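Local coordinates for cytochrome P450 reductase (Amycolatopsis methanolica 239, PDB 5OGX), which passes electrons from NADH through FAD and a [2Fe-2S] cluster to a cytochrome P450 that O-demethylates guaiacol and other lignin-derived aromatics, at residues A[57-62]-A[76-81]; A[44-49]-A[71-76]; A[52-57]-A[83-88]. One frame throughout, in Å; residues are numbered along the deposited sequence.

The three contacts lie in the plant-type ferredoxin domain that carries the [2Fe-2S] cluster. Contacts 1 and 2, with centres about 9 Å apart, share A76 and each sends a cysteine to the same iron: C77 from contact 1 and C45 from contact 2. Contact 3 sits farther out, the side chain of V54 being about 13 Å from the cluster. Its centre is about 11 Å from that of contact 1, with which it shares G57, and about 9 Å from that of contact 2. Strand 54-55 of contact 3 pairs with strand 80-81 of contact 1, while strands 46-51 and 85-88 are neighbours in the main sheet and tie contact 3 to contact 2.

Contact 1: residues A[57-62]-A[76-81]; sequences GGAPED and ACQARP. Unlike the reference sequence in segment 57-62: G58 (reference Ala). With FES (Fe2/s2 (inorganic) cluster), chain C.
Q78 packs against G58 and A59 in the loop that follows strand 54-55. The tight part is van der Waals packing of the glutamine stem and amide oxygen on the loop: A59 CB lies 3.9 Å from Q78 CB, and Q78 OE1 comes within 3.3 Å of G58 C. A59 is small enough to sit between Q78 and L75. The glutamine chain bends at chi2 (-67°), turning CD out of line with the stem.

The other side is bridged by water rather than by direct packing. A single water makes four bonds, accepting from G58 N and R80 NH1 and donating to Q78 O and, at 3.0 Å, to Q78 OE1. G57, with positive phi, passes close to Q78 O, where a side chain would clash. R80 NE donates to G19 O.

Q78 NE2 donates to C77 SG over 3.5 Å, with the sulfur close to the amide plane. C77 SG binds one iron of the cluster at 2.4 Å, alongside C45. A leucine in place of Q78 would probably leave the C77 sulfur without this N-H and the water without one acceptor. The amide probably stabilises the negative charge on that sulfur, a second-shell effect that could help to tune the potential.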
loop_
_atom_site.group_PDB
_atom_site.type_symbol
_atom_site.label_atom_id
_atom_site.label_comp_id
_atom_site.label_asym_id
_atom_site.label_seq_id
_atom_site.Cartn_x
_atom_site.Cartn_y
_atom_site.Cartn_z
ATOM N N GLY A 57 0.840 -20.419 11.908
ATOM C CA GLY A 57 0.254 -19.273 12.588
ATOM C C GLY A 57 -1.192 -19.038 12.199
ATOM O O GLY A 57 -2.004 -19.969 12.134
ATOM N N GLY A 58 -1.520 -17.779 11.925
ATOM C CA GLY A 58 -2.891 -17.410 11.629
ATOM C C GLY A 58 -3.238 -17.419 10.156
ATOM O O GLY A 58 -4.189 -16.755 9.737
ATOM N N ALA A 59 -2.482 -18.170 9.363
ATOM C CA ALA A 59 -2.701 -18.208 7.924
ATOM C C ALA A 59 -4.110 -18.701 7.601
ATOM O O ALA A 59 -4.460 -19.835 7.962
ATOM C CB ALA A 59 -1.658 -19.107 7.255
ATOM N N PRO A 60 -4.936 -17.903 6.931
ATOM C CA PRO A 60 -6.295 -18.354 6.608
ATOM C C PRO A 60 -6.316 -19.365 5.468
ATOM O O PRO A 60 -5.440 -19.388 4.599
ATOM C CB PRO A 60 -7.014 -17.057 6.216
ATOM C CG PRO A 60 -5.937 -16.146 5.773
ATOM C CD PRO A 60 -4.695 -16.505 6.539
ATOM N N GLU A 61 -7.358 -20.204 5.474
ATOM C CA GLU A 61 -7.436 -21.298 4.511
ATOM C C GLU A 61 -7.577 -20.783 3.086
ATOM O O GLU A 61 -7.054 -21.395 2.148
ATOM C CB GLU A 61 -8.604 -22.228 4.861
ATOM C CG GLU A 61 -8.655 -23.533 4.056
ATOM C CD GLU A 61 -9.164 -23.344 2.630
ATOM O OE1 GLU A 61 -10.092 -22.531 2.431
ATOM O OE2 GLU A 61 -8.622 -23.994 1.709
ATOM N N ASP A 62 -8.289 -19.671 2.891
ATOM C CA ASP A 62 -8.486 -19.194 1.528
ATOM C C ASP A 62 -7.194 -18.646 0.940
ATOM O O ASP A 62 -7.013 -18.670 -0.281
ATOM C CB ASP A 62 -9.599 -18.148 1.482
ATOM C CG ASP A 62 -9.117 -16.766 1.843
ATOM O OD1 ASP A 62 -8.753 -16.558 3.019
ATOM O OD2 ASP A 62 -9.106 -15.888 0.955
ATOM N N ALA A 76 4.878 -16.136 4.265
ATOM C CA ALA A 76 5.976 -15.552 5.033
ATOM C C ALA A 76 5.480 -14.679 6.184
ATOM O O ALA A 76 6.124 -14.621 7.238
ATOM C CB ALA A 76 6.888 -14.736 4.117
ATOM N N CYS A 77 4.371 -13.964 6.002
ATOM C CA CYS A 77 3.929 -13.081 7.082
ATOM C C CYS A 77 3.205 -13.818 8.196
ATOM O O CYS A 77 2.932 -13.213 9.241
ATOM C CB CYS A 77 3.009 -11.973 6.552
ATOM S SG CYS A 77 1.429 -12.617 5.968
ATOM N N GLN A 78 2.896 -15.106 8.019
ATOM C CA GLN A 78 2.261 -15.872 9.077
ATOM C C GLN A 78 3.160 -16.963 9.633
ATOM O O GLN A 78 2.950 -17.400 10.766
ATOM C CB GLN A 78 0.961 -16.501 8.550
ATOM C CG GLN A 78 0.033 -15.464 7.972
ATOM C CD GLN A 78 -0.479 -14.549 9.057
ATOM O OE1 GLN A 78 -0.935 -15.020 10.106
ATOM N NE2 GLN A 78 -0.383 -13.249 8.839
ATOM N N ALA A 79 4.178 -17.372 8.885
ATOM C CA ALA A 79 4.972 -18.535 9.253
ATOM C C ALA A 79 6.071 -18.154 10.238
ATOM O O ALA A 79 6.794 -17.174 10.034
ATOM C CB ALA A 79 5.580 -19.171 7.998
ATOM N N ARG A 80 6.187 -18.928 11.317
ATOM C CA ARG A 80 7.309 -18.785 12.222
ATOM C C ARG A 80 8.133 -20.067 12.218
ATOM O O ARG A 80 7.572 -21.164 12.205
ATOM C CB ARG A 80 6.850 -18.472 13.655
ATOM C CG ARG A 80 6.039 -17.179 13.746
ATOM C CD ARG A 80 5.471 -16.947 15.158
ATOM N NE ARG A 80 4.881 -15.613 15.251
ATOM C CZ ARG A 80 3.669 -15.303 14.802
ATOM N NH1 ARG A 80 2.907 -16.238 14.239
ATOM N NH2 ARG A 80 3.217 -14.057 14.910
ATOM N N PRO A 81 9.455 -19.954 12.215
ATOM C CA PRO A 81 10.299 -21.142 12.074
ATOM C C PRO A 81 10.289 -21.976 13.341
ATOM O O PRO A 81 10.247 -21.446 14.453
ATOM C CB PRO A 81 11.691 -20.557 11.809
ATOM C CG PRO A 81 11.654 -19.206 12.497
ATOM C CD PRO A 81 10.245 -18.708 12.301
HETATM FE FE1 FES C . -0.078 -10.471 2.455
HETATM FE FE2 FES C . 1.494 -12.222 3.593
HETATM S S1 FES C . -0.497 -12.609 2.834
HETATM S S2 FES C . 2.015 -10.154 3.051
HETATM O O HOH W 1 0.669 -15.971 12.464
#

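Contact 2: residues A[44-49]-A[71-76]; sequences TCKLQV and SGLALA. Unlike the reference sequence in segment 71-76: S71 (reference Ala). With FES (Fe2/s2 (inorganic) cluster), chain C.
L47 and A76 meet at the apolar centre of this antiparallel strand pair, part of the mixed sheet of the plant-type ferredoxin (beta-grasp) fold; A76 follows directly on strand 73-75. L47 CD1 lies 3.6 Å from A76 CB, on the side of the sheet where helix 22-28 packs: L22 touches L47, and L23 touches A76. Next to it A74, on the face of L47, meets V49, with A74 CB 4.1 Å from V49 CG2. The small alanines let the larger leucine and valine lie close over the edge strand.

The backbones are joined by a ladder. L47 and A74 form a hydrogen-bonded pair, with L47 N to A74 O at 2.8 Å and a matching bond from A74 N to L47 O. Beyond it V49 N donates to G72 O, also at 2.8 Å. G72 has positive phi and ends the preceding helix in a Schellman motif, which a glycine accommodates readily.

K46, Q48, L73 and L75 lie on the opposite face. L73 CD2 packs against Q48 CB at 3.9 Å, while the lysine chain crosses L73 and L75 obliquely, K46 CE 4.1 Å from L75 CD2. The long aliphatic stem thus covers leucine carbons and carries its ammonium outward to a salt bridge with E68, while Q48 OE1 accepts from R88.

Toward the cluster the strand pairing gives way to loop. A76 N donates to C45 O at 3.2 Å, from above the carbonyl plane. C45 SG lies 3.8 Å from L75 CB and binds FE2 of the cluster at 2.4 Å.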
loop_
_atom_site.group_PDB
_atom_site.type_symbol
_atom_site.label_atom_id
_atom_site.label_comp_id
_atom_site.label_asym_id
_atom_site.label_seq_id
_atom_site.Cartn_x
_atom_site.Cartn_y
_atom_site.Cartn_z
ATOM N N THR A 44 0.523 -12.586 -1.442
ATOM C CA THR A 44 1.708 -12.348 -2.266
ATOM C C THR A 44 3.007 -12.790 -1.607
ATOM O O THR A 44 4.021 -12.914 -2.309
ATOM C CB THR A 44 1.821 -10.864 -2.664
ATOM O OG1 THR A 44 2.073 -10.060 -1.505
ATOM C CG2 THR A 44 0.535 -10.387 -3.321
ATOM N N CYS A 45 3.015 -13.062 -0.296
ATOM C CA CYS A 45 4.233 -13.510 0.367
ATOM C C CYS A 45 4.366 -15.031 0.392
ATOM O O CYS A 45 5.176 -15.556 1.157
ATOM C CB CYS A 45 4.293 -12.977 1.792
ATOM S SG CYS A 45 3.095 -13.825 2.849
ATOM N N LYS A 46 3.588 -15.737 -0.421
ATOM C CA LYS A 46 3.629 -17.192 -0.414
ATOM C C LYS A 46 5.035 -17.680 -0.761
ATOM O O LYS A 46 5.717 -17.115 -1.627
ATOM C CB LYS A 46 2.606 -17.737 -1.410
ATOM C CG LYS A 46 2.229 -19.196 -1.190
ATOM C CD LYS A 46 0.992 -19.560 -1.993
ATOM C CE LYS A 46 -0.281 -19.176 -1.261
ATOM N NZ LYS A 46 -1.498 -19.443 -2.091
ATOM N N LEU A 47 5.461 -18.728 -0.072
ATOM C CA LEU A 47 6.810 -19.267 -0.143
ATOM C C LEU A 47 6.719 -20.773 -0.285
ATOM O O LEU A 47 5.750 -21.382 0.169
ATOM C CB LEU A 47 7.610 -18.998 1.141
ATOM C CG LEU A 47 7.899 -17.620 1.708
ATOM C CD1 LEU A 47 8.497 -17.765 3.076
ATOM C CD2 LEU A 47 8.869 -16.949 0.783
ATOM N N GLN A 48 7.742 -21.379 -0.885
ATOM C CA GLN A 48 7.955 -22.816 -0.749
ATOM C C GLN A 48 8.989 -23.052 0.338
ATOM O O GLN A 48 10.079 -22.473 0.303
ATOM C CB GLN A 48 8.417 -23.474 -2.058
ATOM C CG GLN A 48 8.696 -24.984 -1.874
ATOM C CD GLN A 48 9.442 -25.626 -3.044
ATOM O OE1 GLN A 48 9.941 -24.944 -3.935
ATOM N NE2 GLN A 48 9.527 -26.956 -3.030
ATOM N N VAL A 49 8.649 -23.895 1.310
ATOM C CA VAL A 49 9.616 -24.301 2.320
ATOM C C VAL A 49 10.460 -25.416 1.713
ATOM O O VAL A 49 9.947 -26.497 1.423
ATOM C CB VAL A 49 8.926 -24.763 3.608
ATOM C CG1 VAL A 49 9.958 -25.271 4.593
ATOM C CG2 VAL A 49 8.132 -23.605 4.209
ATOM N N SER A 71 1.820 -29.614 0.619
ATOM C CA SER A 71 2.863 -29.583 -0.393
ATOM C C SER A 71 4.051 -28.724 0.018
ATOM O O SER A 71 5.011 -28.613 -0.754
ATOM C CB SER A 71 2.291 -29.088 -1.726
ATOM O OG SER A 71 2.152 -27.680 -1.735
ATOM N N GLY A 72 4.012 -28.121 1.201
ATOM C CA GLY A 72 5.140 -27.388 1.731
ATOM C C GLY A 72 5.132 -25.888 1.493
ATOM O O GLY A 72 6.181 -25.253 1.644
ATOM N N LEU A 73 4.003 -25.310 1.112
ATOM C CA LEU A 73 3.927 -23.863 0.961
ATOM C C LEU A 73 3.575 -23.216 2.296
ATOM O O LEU A 73 3.057 -23.861 3.211
ATOM C CB LEU A 73 2.896 -23.471 -0.098
ATOM C CG LEU A 73 3.062 -24.102 -1.483
ATOM C CD1 LEU A 73 2.133 -23.418 -2.471
ATOM C CD2 LEU A 73 4.512 -24.026 -1.952
ATOM N N ALA A 74 3.859 -21.918 2.392
ATOM C CA ALA A 74 3.587 -21.142 3.596
ATOM C C ALA A 74 3.409 -19.684 3.202
ATOM O O ALA A 74 3.721 -19.283 2.082
ATOM C CB ALA A 74 4.723 -21.280 4.621
ATOM N N LEU A 75 2.881 -18.898 4.132
ATOM C CA LEU A 75 2.847 -17.445 3.996
ATOM C C LEU A 75 3.941 -16.863 4.880
ATOM O O LEU A 75 3.929 -17.063 6.102
ATOM C CB LEU A 75 1.487 -16.876 4.404
ATOM C CG LEU A 75 0.257 -17.366 3.651
ATOM C CD1 LEU A 75 -0.982 -16.653 4.192
ATOM C CD2 LEU A 75 0.447 -17.112 2.151
ATOM N N ALA A 76 4.878 -16.136 4.265
ATOM C CA ALA A 76 5.976 -15.552 5.033
ATOM C C ALA A 76 5.480 -14.679 6.184
ATOM O O ALA A 76 6.124 -14.621 7.238
ATOM C CB ALA A 76 6.888 -14.736 4.117
HETATM FE FE1 FES C . -0.078 -10.471 2.455
HETATM FE FE2 FES C . 1.494 -12.222 3.593
HETATM S S1 FES C . -0.497 -12.609 2.834
HETATM S S2 FES C . 2.015 -10.154 3.051
#

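Contact 3: residues A[52-57]-A[83-88]; sequences GEVDHG and ADTEVR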
loop_
_atom_site.group_PDB
_atom_site.type_symbol
_atom_site.label_atom_id
_atom_site.label_comp_id
_atom_site.label_asym_id
_atom_site.label_seq_id
_atom_site.Cartn_x
_atom_site.Cartn_y
_atom_site.Cartn_z
ATOM N N GLY A 52 13.570 -27.506 6.550
ATOM C CA GLY A 52 13.159 -26.973 7.834
ATOM C C GLY A 52 11.682 -27.183 8.099
ATOM O O GLY A 52 11.037 -28.087 7.563
ATOM N N GLU A 53 11.135 -26.319 8.951
ATOM C CA GLU A 53 9.771 -26.508 9.412
ATOM C C GLU A 53 9.258 -25.193 9.972
ATOM O O GLU A 53 10.004 -24.443 10.611
ATOM C CB GLU A 53 9.686 -27.617 10.476
ATOM C CG GLU A 53 8.260 -28.056 10.791
ATOM C CD GLU A 53 8.149 -28.870 12.074
ATOM O OE1 GLU A 53 9.154 -28.976 12.816
ATOM O OE2 GLU A 53 7.046 -29.398 12.342
ATOM N N VAL A 54 7.983 -24.919 9.725
ATOM C CA VAL A 54 7.368 -23.691 10.195
ATOM C C VAL A 54 6.049 -24.012 10.877
ATOM O O VAL A 54 5.437 -25.061 10.659
ATOM C CB VAL A 54 7.146 -22.678 9.052
ATOM C CG1 VAL A 54 8.486 -22.288 8.429
ATOM C CG2 VAL A 54 6.205 -23.254 7.995
ATOM N N ASP A 55 5.635 -23.092 11.736
ATOM C CA ASP A 55 4.278 -23.043 12.249
ATOM C C ASP A 55 3.519 -22.037 11.399
ATOM O O ASP A 55 3.981 -20.907 11.219
ATOM C CB ASP A 55 4.266 -22.633 13.720
ATOM C CG ASP A 55 2.873 -22.320 14.218
ATOM O OD1 ASP A 55 2.096 -23.274 14.423
ATOM O OD2 ASP A 55 2.555 -21.127 14.394
ATOM N N HIS A 56 2.373 -22.451 10.856
ATOM C CA HIS A 56 1.660 -21.594 9.916
ATOM C C HIS A 56 0.902 -20.453 10.582
ATOM O O HIS A 56 0.376 -19.594 9.869
ATOM C CB HIS A 56 0.706 -22.431 9.069
ATOM C CG HIS A 56 1.412 -23.313 8.089
ATOM N ND1 HIS A 56 2.101 -22.814 7.006
ATOM C CD2 HIS A 56 1.568 -24.658 8.050
ATOM C CE1 HIS A 56 2.634 -23.817 6.328
ATOM N NE2 HIS A 56 2.323 -24.947 6.940
ATOM N N GLY A 57 0.840 -20.419 11.908
ATOM C CA GLY A 57 0.254 -19.273 12.588
ATOM C C GLY A 57 -1.192 -19.038 12.199
ATOM O O GLY A 57 -2.004 -19.969 12.134
ATOM N N ALA A 83 12.677 -24.558 13.129
ATOM C CA ALA A 83 14.031 -25.049 12.902
ATOM C C ALA A 83 14.663 -24.123 11.873
ATOM O O ALA A 83 13.995 -23.251 11.311
ATOM C CB ALA A 83 14.034 -26.501 12.417
ATOM N N ASP A 84 15.959 -24.306 11.633
ATOM C CA ASP A 84 16.581 -23.586 10.527
ATOM C C ASP A 84 15.844 -23.934 9.244
ATOM O O ASP A 84 15.563 -25.109 8.976
ATOM C CB ASP A 84 18.059 -23.942 10.410
ATOM C CG ASP A 84 18.841 -23.573 11.642
ATOM O OD1 ASP A 84 18.296 -22.841 12.493
ATOM O OD2 ASP A 84 20.002 -24.013 11.751
ATOM N N THR A 85 15.495 -22.909 8.469
ATOM C CA THR A 85 14.531 -23.073 7.389
ATOM C C THR A 85 15.004 -22.327 6.155
ATOM O O THR A 85 15.376 -21.154 6.232
ATOM C CB THR A 85 13.147 -22.579 7.829
ATOM O OG1 THR A 85 12.635 -23.457 8.841
ATOM C CG2 THR A 85 12.166 -22.525 6.662
ATOM N N GLU A 86 14.993 -23.022 5.023
ATOM C CA GLU A 86 15.354 -22.464 3.729
ATOM C C GLU A 86 14.093 -22.347 2.888
ATOM O O GLU A 86 13.331 -23.310 2.785
ATOM C CB GLU A 86 16.378 -23.364 3.023
ATOM C CG GLU A 86 16.734 -22.889 1.628
ATOM C CD GLU A 86 17.671 -23.833 0.889
ATOM O OE1 GLU A 86 18.087 -23.476 -0.237
ATOM O OE2 GLU A 86 17.992 -24.918 1.422
ATOM N N VAL A 87 13.868 -21.177 2.278
ATOM C CA VAL A 87 12.625 -20.961 1.553
ATOM C C VAL A 87 12.904 -20.456 0.143
ATOM O O VAL A 87 13.985 -19.962 -0.170
ATOM C CB VAL A 87 11.687 -19.979 2.285
ATOM C CG1 VAL A 87 11.389 -20.486 3.696
ATOM C CG2 VAL A 87 12.287 -18.587 2.315
ATOM N N ARG A 88 11.903 -20.610 -0.714
ATOM C CA ARG A 88 11.949 -20.083 -2.069
ATOM C C ARG A 88 10.778 -19.143 -2.241
ATOM O O ARG A 88 9.626 -19.522 -2.001
ATOM C CB ARG A 88 11.890 -21.184 -3.125
ATOM C CG ARG A 88 11.884 -20.590 -4.552
ATOM C CD ARG A 88 11.785 -21.662 -5.612
ATOM N NE ARG A 88 10.557 -22.448 -5.523
ATOM C CZ ARG A 88 9.353 -22.019 -5.882
ATOM N NH1 ARG A 88 9.185 -20.798 -6.374
ATOM N NH2 ARG A 88 8.311 -22.835 -5.771
#
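E53 and T85 are joined by the hydrogen bond that crosses between the two segments. E53 N donates to T85 OG1 over 3.2 Å, at an N-H...O angle of 149°. The T85 OG1 hydroxyl in turn donates to A83 O at 2.8 Å, from above the carbonyl plane. Threonine suits the place because its OG1, beside the backbone N (chi1 -68°), can accept from one segment and donate within its own.

A weaker polar contact lies next to it: G52 CA makes a bent C-H...O contact with D84 O, 3.2 Å away. A side chain on G52 would run into both D84 O and T85 OG1, and the positive phi of G52 also suits a residue without CB.

The apolar share is small. V54 CG1 meets T85 CG2 at 4.1 Å, the two side chains crossing at about a right angle, and V54 CG2 lies over one face of the H56 ring, near its rim. V54 also touches A79.

Backbone bonds pair D55 with R80, T85 with A6 and S8, and E86 with L50. The contact thus bridges the two-stranded sheet 54-55/80-81 and the start of strand 85-88, an inner strand of the mixed sheet, in the plant-type ferredoxin, beta-grasp fold.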